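Local structure of hypothetical protein yxiM (Bacillus subtilis, 2O14) at residues Phe123-Thr128 / Leu225-Pro230; Arg203-Gly208 / Leu221-Lys226; Val55-Ala60 / Thr146-Lys151; Gly107-Ile112 / Leu135-Lys140. The protein is uncharacterised, but probably hydrolyses ester bonds as a GDSL-family lipolytic enzyme that also carries a galactose-binding-like domain. One frame throughout, in Å; residues are numbered along the deposited sequence.

Contact 1: Phe123-Thr128 / Leu225-Pro230; sequences FQIPVT and LKYIKP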
loop_
_atom_site.group_PDB
_atom_site.type_symbol
_atom_site.label_atom_id
_atom_site.label_comp_id
_atom_site.label_asym_id
_atom_site.label_seq_id
_atom_site.Cartn_x
_atom_site.Cartn_y
_atom_site.Cartn_z
ATOM N N PHE A 123 -3.427 1.719 9.896
ATOM C CA PHE A 123 -2.547 2.775 9.405
ATOM C C PHE A 123 -2.580 3.951 10.367
ATOM O O PHE A 123 -3.527 4.111 11.134
ATOM C CB PHE A 123 -2.970 3.220 8.001
ATOM C CG PHE A 123 -4.311 3.894 7.952
ATOM C CD1 PHE A 123 -4.411 5.274 8.049
ATOM C CD2 PHE A 123 -5.475 3.144 7.804
ATOM C CE1 PHE A 123 -5.654 5.905 7.994
ATOM C CE2 PHE A 123 -6.726 3.761 7.749
ATOM C CZ PHE A 123 -6.814 5.145 7.844
ATOM N N GLN A 124 -1.536 4.764 10.336
ATOM C CA GLN A 124 -1.461 5.926 11.206
ATOM C C GLN A 124 -1.750 7.166 10.382
ATOM O O GLN A 124 -1.435 7.214 9.195
ATOM C CB GLN A 124 -0.078 6.006 11.834
ATOM C CG GLN A 124 0.239 4.800 12.680
ATOM C CD GLN A 124 1.620 4.860 13.298
ATOM O OE1 GLN A 124 1.990 3.991 14.089
ATOM N NE2 GLN A 124 2.392 5.882 12.939
ATOM N N ILE A 125 -2.352 8.170 11.007
ATOM C CA ILE A 125 -2.693 9.387 10.288
ATOM C C ILE A 125 -2.766 10.591 11.216
ATOM O O ILE A 125 -3.325 10.514 12.311
ATOM C CB ILE A 125 -4.067 9.224 9.584
ATOM C CG1 ILE A 125 -4.389 10.454 8.733
ATOM C CG2 ILE A 125 -5.161 9.034 10.630
ATOM C CD1 ILE A 125 -5.686 10.320 7.967
ATOM N N PRO A 126 -2.172 11.719 10.802
ATOM C CA PRO A 126 -2.249 12.886 11.682
ATOM C C PRO A 126 -3.571 13.620 11.478
ATOM O O PRO A 126 -4.061 13.737 10.352
ATOM C CB PRO A 126 -1.042 13.723 11.256
ATOM C CG PRO A 126 -0.909 13.403 9.792
ATOM C CD PRO A 126 -1.145 11.908 9.757
ATOM N N VAL A 127 -4.163 14.086 12.573
ATOM C CA VAL A 127 -5.408 14.838 12.515
ATOM C C VAL A 127 -5.016 16.266 12.895
ATOM O O VAL A 127 -4.533 16.509 14.003
ATOM C CB VAL A 127 -6.438 14.284 13.510
ATOM C CG1 VAL A 127 -7.697 15.136 13.484
ATOM C CG2 VAL A 127 -6.769 12.840 13.155
ATOM N N THR A 128 -5.214 17.203 11.973
ATOM C CA THR A 128 -4.831 18.587 12.204
ATOM C C THR A 128 -5.968 19.603 12.191
ATOM O O THR A 128 -5.809 20.706 12.708
ATOM C CB THR A 128 -3.784 19.027 11.168
ATOM O OG1 THR A 128 -4.285 18.759 9.850
ATOM C CG2 THR A 128 -2.481 18.270 11.371
ATOM N N LEU A 225 2.860 11.980 -1.187
ATOM C CA LEU A 225 3.346 13.356 -1.089
ATOM C C LEU A 225 2.626 14.114 0.017
ATOM O O LEU A 225 3.125 15.119 0.530
ATOM C CB LEU A 225 3.154 14.081 -2.424
ATOM C CG LEU A 225 4.079 13.600 -3.547
ATOM C CD1 LEU A 225 3.648 14.192 -4.880
ATOM C CD2 LEU A 225 5.515 13.990 -3.213
ATOM N N LYS A 226 1.446 13.623 0.376
ATOM C CA LYS A 226 0.640 14.228 1.424
ATOM C C LYS A 226 1.341 14.165 2.782
ATOM O O LYS A 226 1.197 15.074 3.601
ATOM C CB LYS A 226 -0.701 13.495 1.523
ATOM C CG LYS A 226 -1.640 14.006 2.613
ATOM C CD LYS A 226 -2.443 15.210 2.153
ATOM C CE LYS A 226 -3.446 15.633 3.216
ATOM N NZ LYS A 226 -4.270 16.781 2.760
ATOM N N TYR A 227 2.106 13.103 3.019
ATOM C CA TYR A 227 2.757 12.932 4.314
ATOM C C TYR A 227 4.272 12.766 4.337
ATOM O O TYR A 227 4.904 13.059 5.350
ATOM C CB TYR A 227 2.139 11.734 5.041
ATOM C CG TYR A 227 0.637 11.793 5.161
ATOM C CD1 TYR A 227 0.020 12.716 6.004
ATOM C CD2 TYR A 227 -0.173 10.914 4.441
ATOM C CE1 TYR A 227 -1.371 12.761 6.131
ATOM C CE2 TYR A 227 -1.571 10.954 4.560
ATOM C CZ TYR A 227 -2.160 11.877 5.407
ATOM O OH TYR A 227 -3.532 11.918 5.539
ATOM N N ILE A 228 4.863 12.295 3.245
ATOM C CA ILE A 228 6.310 12.085 3.227
ATOM C C ILE A 228 7.081 13.362 3.570
ATOM O O ILE A 228 6.752 14.448 3.101
ATOM C CB ILE A 228 6.769 11.515 1.862
ATOM C CG1 ILE A 228 8.106 10.788 2.029
ATOM C CG2 ILE A 228 6.875 12.628 0.840
ATOM C CD1 ILE A 228 8.496 9.927 0.832
ATOM N N LYS A 229 8.106 13.219 4.404
ATOM C CA LYS A 229 8.912 14.356 4.838
ATOM C C LYS A 229 10.357 13.944 5.117
ATOM O O LYS A 229 10.717 12.775 4.978
ATOM C CB LYS A 229 8.306 14.963 6.106
ATOM C CG LYS A 229 8.119 13.968 7.243
ATOM C CD LYS A 229 7.523 14.639 8.481
ATOM C CE LYS A 229 7.153 13.617 9.547
ATOM N NZ LYS A 229 8.314 12.803 9.979
ATOM N N PRO A 230 11.209 14.906 5.513
ATOM C CA PRO A 230 12.603 14.558 5.797
ATOM C C PRO A 230 12.679 13.418 6.807
ATOM O O PRO A 230 11.964 13.411 7.814
ATOM C CB PRO A 230 13.175 15.862 6.347
ATOM C CG PRO A 230 12.424 16.896 5.576
ATOM C CD PRO A 230 11.002 16.364 5.613
HETATM O O HOH W 1 -4.326 13.713 7.333
#
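The boundary between the galactose-binding-like beta domain and the GDSL hydrolase domain is bridged here by Tyr227, whose ring extends from the loop after helix 220-225 to Ile125 and Pro126 on strand 120-127. The proline ring meets one flank of the phenol obliquely, with both Pro126 CD and Pro126 CG 3.7 Å from Tyr227 CE1. Ile125 keeps to the outer end: its CG1 lies 3.6 Å from Tyr227 OH. Because CG1 is anti to the backbone N (chi1 -176°) and the chain runs on extended, Ile125 CD1 lies just as close to that hydroxyl oxygen. Within the loop, Lys226 CG sits 3.5 Å above the plane of the Tyr227 ring, over its centre, and covers one face. No direct hydrogen bond joins the two segments; a water in the plane of the ring does so instead, 2.7 Å from Tyr227 OH and donating to Pro126 O at 3.0 Å. Tyr227 OH is also hydrogen-bonded to Gln110 NE2 of strand 108-115, so the phenol is gripped at its polar end as well as along its carbons. A leucine here would probably leave Gln110 NE2 and the bridging water without their hydroxyl partner and uncover the proline ring. The contact thus joins a strand of the galactose-binding-like beta-sandwich to the loop that follows helix 220-225 in the SGNH-type hydrolase domain.

Contact 2: Arg203-Gly208 / Leu221-Lys226; sequences RNMASG and LEAILK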
loop_
_atom_site.group_PDB
_atom_site.type_symbol
_atom_site.label_atom_id
_atom_site.label_comp_id
_atom_site.label_asym_id
_atom_site.label_seq_id
_atom_site.Cartn_x
_atom_site.Cartn_y
_atom_site.Cartn_z
ATOM N N ARG A 203 4.447 1.737 4.799
ATOM C CA ARG A 203 3.170 1.929 4.125
ATOM C C ARG A 203 3.347 1.490 2.673
ATOM O O ARG A 203 3.888 2.223 1.849
ATOM C CB ARG A 203 2.727 3.396 4.200
ATOM C CG ARG A 203 2.424 3.887 5.616
ATOM C CD ARG A 203 2.035 5.364 5.613
ATOM N NE ARG A 203 0.747 5.589 4.963
ATOM C CZ ARG A 203 -0.422 5.610 5.594
ATOM N NH1 ARG A 203 -0.474 5.426 6.905
ATOM N NH2 ARG A 203 -1.543 5.797 4.909
ATOM N N ASN A 204 2.892 0.275 2.380
ATOM C CA ASN A 204 3.003 -0.306 1.048
ATOM C C ASN A 204 1.857 0.164 0.159
ATOM O O ASN A 204 0.766 -0.411 0.178
ATOM C CB ASN A 204 2.986 -1.832 1.152
ATOM C CG ASN A 204 3.350 -2.507 -0.147
ATOM O OD1 ASN A 204 3.505 -1.851 -1.170
ATOM N ND2 ASN A 204 3.489 -3.826 -0.114
HETATM N N MSE A 205 2.126 1.195 -0.638
HETATM C CA MSE A 205 1.122 1.782 -1.528
HETATM C C MSE A 205 1.118 1.210 -2.941
HETATM O O MSE A 205 0.405 1.703 -3.810
HETATM C CB MSE A 205 1.316 3.302 -1.604
HETATM C CG MSE A 205 1.378 3.997 -0.251
HETATM SE SE MSE A 205 -0.124 3.550 0.928
HETATM C CE MSE A 205 -1.476 4.726 0.162
ATOM N N ALA A 206 1.912 0.170 -3.170
ATOM C CA ALA A 206 1.994 -0.456 -4.485
ATOM C C ALA A 206 0.646 -1.070 -4.845
ATOM O O ALA A 206 -0.170 -1.349 -3.964
ATOM C CB ALA A 206 3.076 -1.532 -4.478
ATOM N N SER A 207 0.408 -1.270 -6.139
ATOM C CA SER A 207 -0.847 -1.862 -6.597
ATOM C C SER A 207 -0.612 -2.780 -7.793
ATOM O O SER A 207 0.281 -2.538 -8.607
ATOM C CB SER A 207 -1.845 -0.765 -6.976
ATOM O OG SER A 207 -1.370 0.012 -8.056
ATOM N N GLY A 208 -1.421 -3.828 -7.899
ATOM C CA GLY A 208 -1.267 -4.770 -8.992
ATOM C C GLY A 208 -1.419 -4.190 -10.386
ATOM O O GLY A 208 -2.355 -3.437 -10.657
ATOM N N LEU A 221 0.815 8.529 -5.906
ATOM C CA LEU A 221 1.869 9.479 -5.570
ATOM C C LEU A 221 1.327 10.600 -4.694
ATOM O O LEU A 221 1.988 11.025 -3.747
ATOM C CB LEU A 221 2.492 10.086 -6.827
ATOM C CG LEU A 221 3.648 11.040 -6.514
ATOM C CD1 LEU A 221 4.813 10.253 -5.910
ATOM C CD2 LEU A 221 4.087 11.749 -7.780
ATOM N N GLU A 222 0.130 11.087 -5.014
ATOM C CA GLU A 222 -0.482 12.165 -4.235
ATOM C C GLU A 222 -0.624 11.760 -2.771
ATOM O O GLU A 222 -0.362 12.561 -1.874
ATOM C CB GLU A 222 -1.866 12.540 -4.782
ATOM C CG GLU A 222 -2.558 13.627 -3.951
ATOM C CD GLU A 222 -3.983 13.927 -4.400
ATOM O OE1 GLU A 222 -4.515 13.199 -5.262
ATOM O OE2 GLU A 222 -4.579 14.893 -3.880
ATOM N N ALA A 223 -1.041 10.515 -2.544
ATOM C CA ALA A 223 -1.226 9.983 -1.196
ATOM C C ALA A 223 0.075 9.992 -0.399
ATOM O O ALA A 223 0.071 10.230 0.808
ATOM C CB ALA A 223 -1.768 8.559 -1.266
ATOM N N ILE A 224 1.185 9.713 -1.075
ATOM C CA ILE A 224 2.483 9.693 -0.414
ATOM C C ILE A 224 3.043 11.102 -0.204
ATOM O O ILE A 224 3.637 11.382 0.835
ATOM C CB ILE A 224 3.498 8.862 -1.221
ATOM C CG1 ILE A 224 3.048 7.398 -1.262
ATOM C CG2 ILE A 224 4.891 8.989 -0.599
ATOM C CD1 ILE A 224 3.901 6.520 -2.152
ATOM N N LEU A 225 2.860 11.980 -1.187
ATOM C CA LEU A 225 3.346 13.356 -1.089
ATOM C C LEU A 225 2.626 14.114 0.017
ATOM O O LEU A 225 3.125 15.119 0.530
ATOM C CB LEU A 225 3.154 14.081 -2.424
ATOM C CG LEU A 225 4.079 13.600 -3.547
ATOM C CD1 LEU A 225 3.648 14.192 -4.880
ATOM C CD2 LEU A 225 5.515 13.990 -3.213
ATOM N N LYS A 226 1.446 13.623 0.376
ATOM C CA LYS A 226 0.640 14.228 1.424
ATOM C C LYS A 226 1.341 14.165 2.782
ATOM O O LYS A 226 1.197 15.074 3.601
ATOM C CB LYS A 226 -0.701 13.495 1.523
ATOM C CG LYS A 226 -1.640 14.006 2.613
ATOM C CD LYS A 226 -2.443 15.210 2.153
ATOM C CE LYS A 226 -3.446 15.633 3.216
ATOM N NZ LYS A 226 -4.270 16.781 2.760
#
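Met205, a selenomethionine in the crystal, leaves the end of the edge strand 201-204 and packs on Ala223 and Ile224 of helix 220-225. This helix belongs to the beta-alpha-beta connection that leads from that strand to the parallel strand 233-237 of the GDSL domain, with strand 164-169 lying between the two. The tight part is wholly apolar and buried. The Met205 and Ile224 side chains run antiparallel alongside each other, bringing Met205 CG to 3.9 Å from Ile224 CG1 and Met205 CB to 4.2 Å from Ile224 CD1. Bends at chi2 (-52°) and chi3 (-80°) turn the end of the chain so that Met205 CE reaches Ala223 CB, 4.1 Å away. The solvent side is different in kind: on the flank of the helix turned to the beta domain, Glu222 and Lys226 are exposed, and the Glu222 carboxylate reaches to a salt bridge with Lys75 instead of toward the strand. Ala223, on the buried side, also touches Phe109 of strand 108-115, so the helix lies against both domains. Beyond the strand the backbone around Met205 is shaped by an Asx turn, in which Ala206 N donates to Asn204 OD1 at 3.3 Å with an N-H...O angle of 155°.

Contact 3: Val55-Ala60 / Thr146-Lys151; sequences VAASGA and TLSALK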
loop_
_atom_site.group_PDB
_atom_site.type_symbol
_atom_site.label_atom_id
_atom_site.label_comp_id
_atom_site.label_asym_id
_atom_site.label_seq_id
_atom_site.Cartn_x
_atom_site.Cartn_y
_atom_site.Cartn_z
ATOM N N VAL A 55 -25.884 -2.684 4.949
ATOM C CA VAL A 55 -25.857 -3.978 4.277
ATOM C C VAL A 55 -25.336 -5.063 5.202
ATOM O O VAL A 55 -24.588 -4.798 6.148
ATOM C CB VAL A 55 -24.968 -3.953 2.999
ATOM C CG1 VAL A 55 -25.523 -2.947 1.989
ATOM C CG2 VAL A 55 -23.534 -3.609 3.365
ATOM N N ALA A 56 -25.742 -6.292 4.920
ATOM C CA ALA A 56 -25.308 -7.431 5.705
ATOM C C ALA A 56 -23.868 -7.760 5.328
ATOM O O ALA A 56 -23.395 -7.371 4.261
ATOM C CB ALA A 56 -26.216 -8.630 5.424
ATOM N N ALA A 57 -23.171 -8.453 6.224
ATOM C CA ALA A 57 -21.795 -8.879 5.984
ATOM C C ALA A 57 -21.687 -10.338 6.428
ATOM O O ALA A 57 -22.450 -10.793 7.286
ATOM C CB ALA A 57 -20.818 -8.004 6.753
ATOM N N SER A 58 -20.734 -11.062 5.850
ATOM C CA SER A 58 -20.541 -12.488 6.116
ATOM C C SER A 58 -19.829 -12.923 7.397
ATOM O O SER A 58 -19.783 -14.119 7.682
ATOM C CB SER A 58 -19.797 -13.110 4.939
ATOM O OG SER A 58 -18.486 -12.565 4.857
ATOM N N GLY A 59 -19.279 -11.988 8.166
ATOM C CA GLY A 59 -18.553 -12.380 9.365
ATOM C C GLY A 59 -19.288 -12.409 10.693
ATOM O O GLY A 59 -20.508 -12.246 10.766
ATOM N N ALA A 60 -18.521 -12.623 11.758
ATOM C CA ALA A 60 -19.063 -12.678 13.114
ATOM C C ALA A 60 -18.855 -11.340 13.810
ATOM O O ALA A 60 -18.004 -10.552 13.405
ATOM C CB ALA A 60 -18.371 -13.787 13.906
ATOM N N THR A 146 -17.606 -1.562 1.227
ATOM C CA THR A 146 -18.248 -1.652 2.530
ATOM C C THR A 146 -17.329 -1.504 3.734
ATOM O O THR A 146 -16.137 -1.810 3.666
ATOM C CB THR A 146 -18.942 -3.002 2.661
ATOM O OG1 THR A 146 -17.954 -4.035 2.595
ATOM C CG2 THR A 146 -19.937 -3.205 1.531
ATOM N N LEU A 147 -17.908 -1.064 4.848
ATOM C CA LEU A 147 -17.158 -0.864 6.084
ATOM C C LEU A 147 -17.916 -1.485 7.265
ATOM O O LEU A 147 -19.064 -1.128 7.517
ATOM C CB LEU A 147 -16.948 0.641 6.314
ATOM C CG LEU A 147 -16.178 1.031 7.582
ATOM C CD1 LEU A 147 -14.775 0.450 7.541
ATOM C CD2 LEU A 147 -16.129 2.543 7.714
ATOM N N SER A 148 -17.283 -2.411 7.986
ATOM C CA SER A 148 -17.926 -3.055 9.133
ATOM C C SER A 148 -17.559 -2.424 10.464
ATOM O O SER A 148 -18.387 -2.351 11.364
ATOM C CB SER A 148 -17.573 -4.550 9.202
ATOM O OG SER A 148 -18.350 -5.322 8.304
ATOM N N ALA A 149 -16.317 -1.981 10.611
ATOM C CA ALA A 149 -15.921 -1.386 11.880
ATOM C C ALA A 149 -14.681 -0.521 11.800
ATOM O O ALA A 149 -13.910 -0.607 10.852
ATOM C CB ALA A 149 -15.700 -2.486 12.916
ATOM N N LEU A 150 -14.503 0.314 12.815
ATOM C CA LEU A 150 -13.336 1.173 12.911
ATOM C C LEU A 150 -12.892 1.241 14.360
ATOM O O LEU A 150 -13.723 1.292 15.270
ATOM C CB LEU A 150 -13.642 2.598 12.451
ATOM C CG LEU A 150 -13.767 2.939 10.971
ATOM C CD1 LEU A 150 -13.970 4.452 10.830
ATOM C CD2 LEU A 150 -12.511 2.502 10.230
ATOM N N LYS A 151 -11.581 1.214 14.565
ATOM C CA LYS A 151 -10.994 1.347 15.887
ATOM C C LYS A 151 -9.988 2.472 15.715
ATOM O O LYS A 151 -9.018 2.341 14.962
ATOM C CB LYS A 151 -10.277 0.068 16.325
ATOM C CG LYS A 151 -11.185 -0.984 16.937
ATOM C CD LYS A 151 -10.356 -2.095 17.565
ATOM C CE LYS A 151 -11.224 -3.079 18.330
ATOM N NZ LYS A 151 -10.389 -4.103 19.029
#
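No aromatic ring or side-chain amide takes part where Val55 and Ala57 face Thr146 and Ser148, so there are no ring faces or edges to cover; methyl groups and one hydroxyl do the touching. Val55 and Thr146 cross at about a right angle, and Val55 CG2 comes within 4.1 Å of Thr146 CG2. The threonine is turned by its first torsion (chi1 63°), which puts CG2 beside the backbone N and directs OG1 to a hydrogen bond with Asn97 O. Two residues further along each segment, Ala57 CB lies 4.0 Å from Ser148 OG. That hydroxyl is hydrogen-bonded to Asp65 O, so the alanine methyl meets an oxygen already engaged. Asp65 is also a ligand of the bound manganese ion, which lies about 7 Å from the Ser148 side chain; the contact is therefore close to the metal site without supplying a ligand. Ser148 and Ala149 together face Thr94 in a classic beta bulge. In the galactose-binding-like domain, strand 65-69 is antiparallel to both strand 52-56 and strand 146-156, hydrogen-bonded to Val55 through Ala66 and to Leu147 through Val67, and strand 87-95 flanks strand 146-156 as well.

Contact 4: Gly107-Ile112 / Leu135-Lys140; sequences GVFQVI and LVTEGK. With SO4 (sulfate ion), chain C.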
loop_
_atom_site.group_PDB
_atom_site.type_symbol
_atom_site.label_atom_id
_atom_site.label_comp_id
_atom_site.label_asym_id
_atom_site.label_seq_id
_atom_site.Cartn_x
_atom_site.Cartn_y
_atom_site.Cartn_z
ATOM N N GLY A 107 -8.861 13.160 2.015
ATOM C CA GLY A 107 -8.697 13.391 0.588
ATOM C C GLY A 107 -7.698 12.558 -0.197
ATOM O O GLY A 107 -7.490 12.822 -1.386
ATOM N N VAL A 108 -7.086 11.557 0.429
ATOM C CA VAL A 108 -6.109 10.719 -0.272
ATOM C C VAL A 108 -6.162 9.254 0.153
ATOM O O VAL A 108 -6.727 8.920 1.196
ATOM C CB VAL A 108 -4.660 11.216 -0.042
ATOM C CG1 VAL A 108 -4.509 12.643 -0.545
ATOM C CG2 VAL A 108 -4.304 11.137 1.435
ATOM N N PHE A 109 -5.574 8.380 -0.661
ATOM C CA PHE A 109 -5.538 6.960 -0.335
ATOM C C PHE A 109 -4.725 6.733 0.937
ATOM O O PHE A 109 -3.721 7.415 1.166
ATOM C CB PHE A 109 -4.893 6.166 -1.471
ATOM C CG PHE A 109 -5.786 5.965 -2.658
ATOM C CD1 PHE A 109 -7.017 5.334 -2.518
ATOM C CD2 PHE A 109 -5.377 6.356 -3.927
ATOM C CE1 PHE A 109 -7.831 5.088 -3.625
ATOM C CE2 PHE A 109 -6.182 6.115 -5.045
ATOM C CZ PHE A 109 -7.413 5.477 -4.892
ATOM N N GLN A 110 -5.158 5.779 1.757
ATOM C CA GLN A 110 -4.448 5.438 2.988
ATOM C C GLN A 110 -4.050 3.956 2.941
ATOM O O GLN A 110 -2.949 3.590 3.357
ATOM C CB GLN A 110 -5.328 5.692 4.212
ATOM C CG GLN A 110 -5.782 7.140 4.414
ATOM C CD GLN A 110 -4.655 8.075 4.816
ATOM O OE1 GLN A 110 -3.698 7.667 5.471
ATOM N NE2 GLN A 110 -4.778 9.345 4.449
ATOM N N VAL A 111 -4.951 3.106 2.450
ATOM C CA VAL A 111 -4.674 1.671 2.332
ATOM C C VAL A 111 -5.048 1.242 0.914
ATOM O O VAL A 111 -6.133 1.569 0.434
ATOM C CB VAL A 111 -5.496 0.822 3.345
ATOM C CG1 VAL A 111 -5.035 -0.633 3.293
ATOM C CG2 VAL A 111 -5.328 1.369 4.762
ATOM N N ILE A 112 -4.164 0.504 0.248
ATOM C CA ILE A 112 -4.427 0.094 -1.125
ATOM C C ILE A 112 -4.855 -1.352 -1.351
ATOM O O ILE A 112 -4.194 -2.292 -0.910
ATOM C CB ILE A 112 -3.193 0.362 -2.037
ATOM C CG1 ILE A 112 -2.827 1.851 -2.025
ATOM C CG2 ILE A 112 -3.490 -0.104 -3.457
ATOM C CD1 ILE A 112 -3.925 2.778 -2.557
ATOM N N LEU A 135 -13.564 7.057 4.032
ATOM C CA LEU A 135 -14.508 6.310 3.206
ATOM C C LEU A 135 -13.773 5.117 2.619
ATOM O O LEU A 135 -12.538 5.074 2.620
ATOM C CB LEU A 135 -15.083 7.163 2.064
ATOM C CG LEU A 135 -14.222 7.491 0.832
ATOM C CD1 LEU A 135 -15.127 7.684 -0.376
ATOM C CD2 LEU A 135 -13.374 8.738 1.076
ATOM N N VAL A 136 -14.536 4.138 2.153
ATOM C CA VAL A 136 -13.966 2.961 1.514
ATOM C C VAL A 136 -14.220 3.320 0.065
ATOM O O VAL A 136 -15.306 3.793 -0.271
ATOM C CB VAL A 136 -14.722 1.680 1.914
ATOM C CG1 VAL A 136 -14.123 0.466 1.206
ATOM C CG2 VAL A 136 -14.638 1.500 3.423
ATOM N N THR A 137 -13.236 3.110 -0.795
ATOM C CA THR A 137 -13.403 3.522 -2.176
ATOM C C THR A 137 -12.841 2.591 -3.237
ATOM O O THR A 137 -12.233 1.552 -2.954
ATOM C CB THR A 137 -12.778 4.919 -2.380
ATOM O OG1 THR A 137 -13.102 5.419 -3.684
ATOM C CG2 THR A 137 -11.270 4.835 -2.226
ATOM N N GLU A 138 -13.023 3.021 -4.476
ATOM C CA GLU A 138 -12.601 2.268 -5.632
ATOM C C GLU A 138 -11.260 1.592 -5.574
ATOM O O GLU A 138 -10.199 2.212 -5.435
ATOM C CB GLU A 138 -12.664 3.126 -6.891
ATOM C CG GLU A 138 -13.064 2.328 -8.119
ATOM C CD GLU A 138 -13.298 3.202 -9.331
ATOM O OE1 GLU A 138 -12.310 3.747 -9.866
ATOM O OE2 GLU A 138 -14.470 3.352 -9.743
ATOM N N GLY A 139 -11.371 0.276 -5.649
ATOM C CA GLY A 139 -10.253 -0.618 -5.709
ATOM C C GLY A 139 -10.727 -1.186 -7.030
ATOM O O GLY A 139 -10.338 -0.703 -8.091
ATOM N N LYS A 140 -11.629 -2.159 -6.972
ATOM C CA LYS A 140 -12.170 -2.741 -8.191
ATOM C C LYS A 140 -13.523 -2.101 -8.497
ATOM O O LYS A 140 -14.485 -2.260 -7.746
ATOM C CB LYS A 140 -12.334 -4.255 -8.046
ATOM C CG LYS A 140 -12.788 -4.943 -9.322
ATOM C CD LYS A 140 -12.852 -6.450 -9.142
ATOM C CE LYS A 140 -13.318 -7.145 -10.409
ATOM N NZ LYS A 140 -12.383 -6.912 -11.545
HETATM S S SO4 C . -8.990 -8.196 -9.820
HETATM O O1 SO4 C . -9.573 -7.811 -8.520
HETATM O O2 SO4 C . -10.067 -8.490 -10.788
HETATM O O3 SO4 C . -8.150 -9.397 -9.628
HETATM O O4 SO4 C . -8.163 -7.094 -10.350
#
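Van der Waals contact between Phe109 and Thr137 joins strands 108-115 and 131-138, with no hydrogen bond passing directly between the two segments. The side chains cross at about a right angle, and Phe109 CE1 comes to 3.7 Å from Thr137 CG2. The same ring carbon lies 4.1 Å from Glu138 O, so the end of the phenylalanine touches two consecutive residues, Thr137 and Glu138. The first torsion of Thr137 (chi1 -172°) swings OG1 away from the backbone N, to a hydrogen bond with Gly73 N, and turns CG2 to the ring.

The hydrogen bonds of this region run to residues around it. Gln110 NE2 bonds to Ala105 O, while Gln110 OE1 has a weak bond from Arg203 NH2 of the hydrolase domain. Just before the strand, Gly107 O accepts from Lys75 NZ.

A charged contact is found on the outer side. Lys140 runs extended before bending at its last torsion (chi4 62°), and its NZ donates to sulfate O2 at 2.9 Å; Lys140 CE is 3.5 Å from the same oxygen. Arg100 NE also bonds to this sulfate, which probably came from the crystallisation liquor, and the two basic side chains together probably balance its charge.

Strand 100-105 lies between the two strands in the antiparallel sheet, and Phe109 also packs on its Ser102. Gln110 and Val111 both face Val103 in a classic beta bulge, and the chain turns a corner at Val111; strand 108-115 is an outermost strand, within this chain, of the antiparallel sheet of the galactose-binding-like beta-sandwich.

Overall arrangement
From the N terminus, contact 3 opens first at 55-60 and closes at 146-151, a loop wholly within the galactose-binding-like domain. Contact 4 (107-112 with 135-140) opens and closes inside that span, joining strands of the antiparallel sheet; Val136 packs on Leu147, so the two meet. Contact 1 starts at 123-128, within both loops, and ends only at 225-230, thus crossing both and tying the beta domain to the hydrolase. Contact 2 (203-208 with 221-226) follows contacts 3 and 4 in series, lies within the span of contact 1 and shares Leu225 and Lys226 with it. Gln110 brings contact 4 against contacts 1 and 2, and Phe109 adds a touch on contact 2.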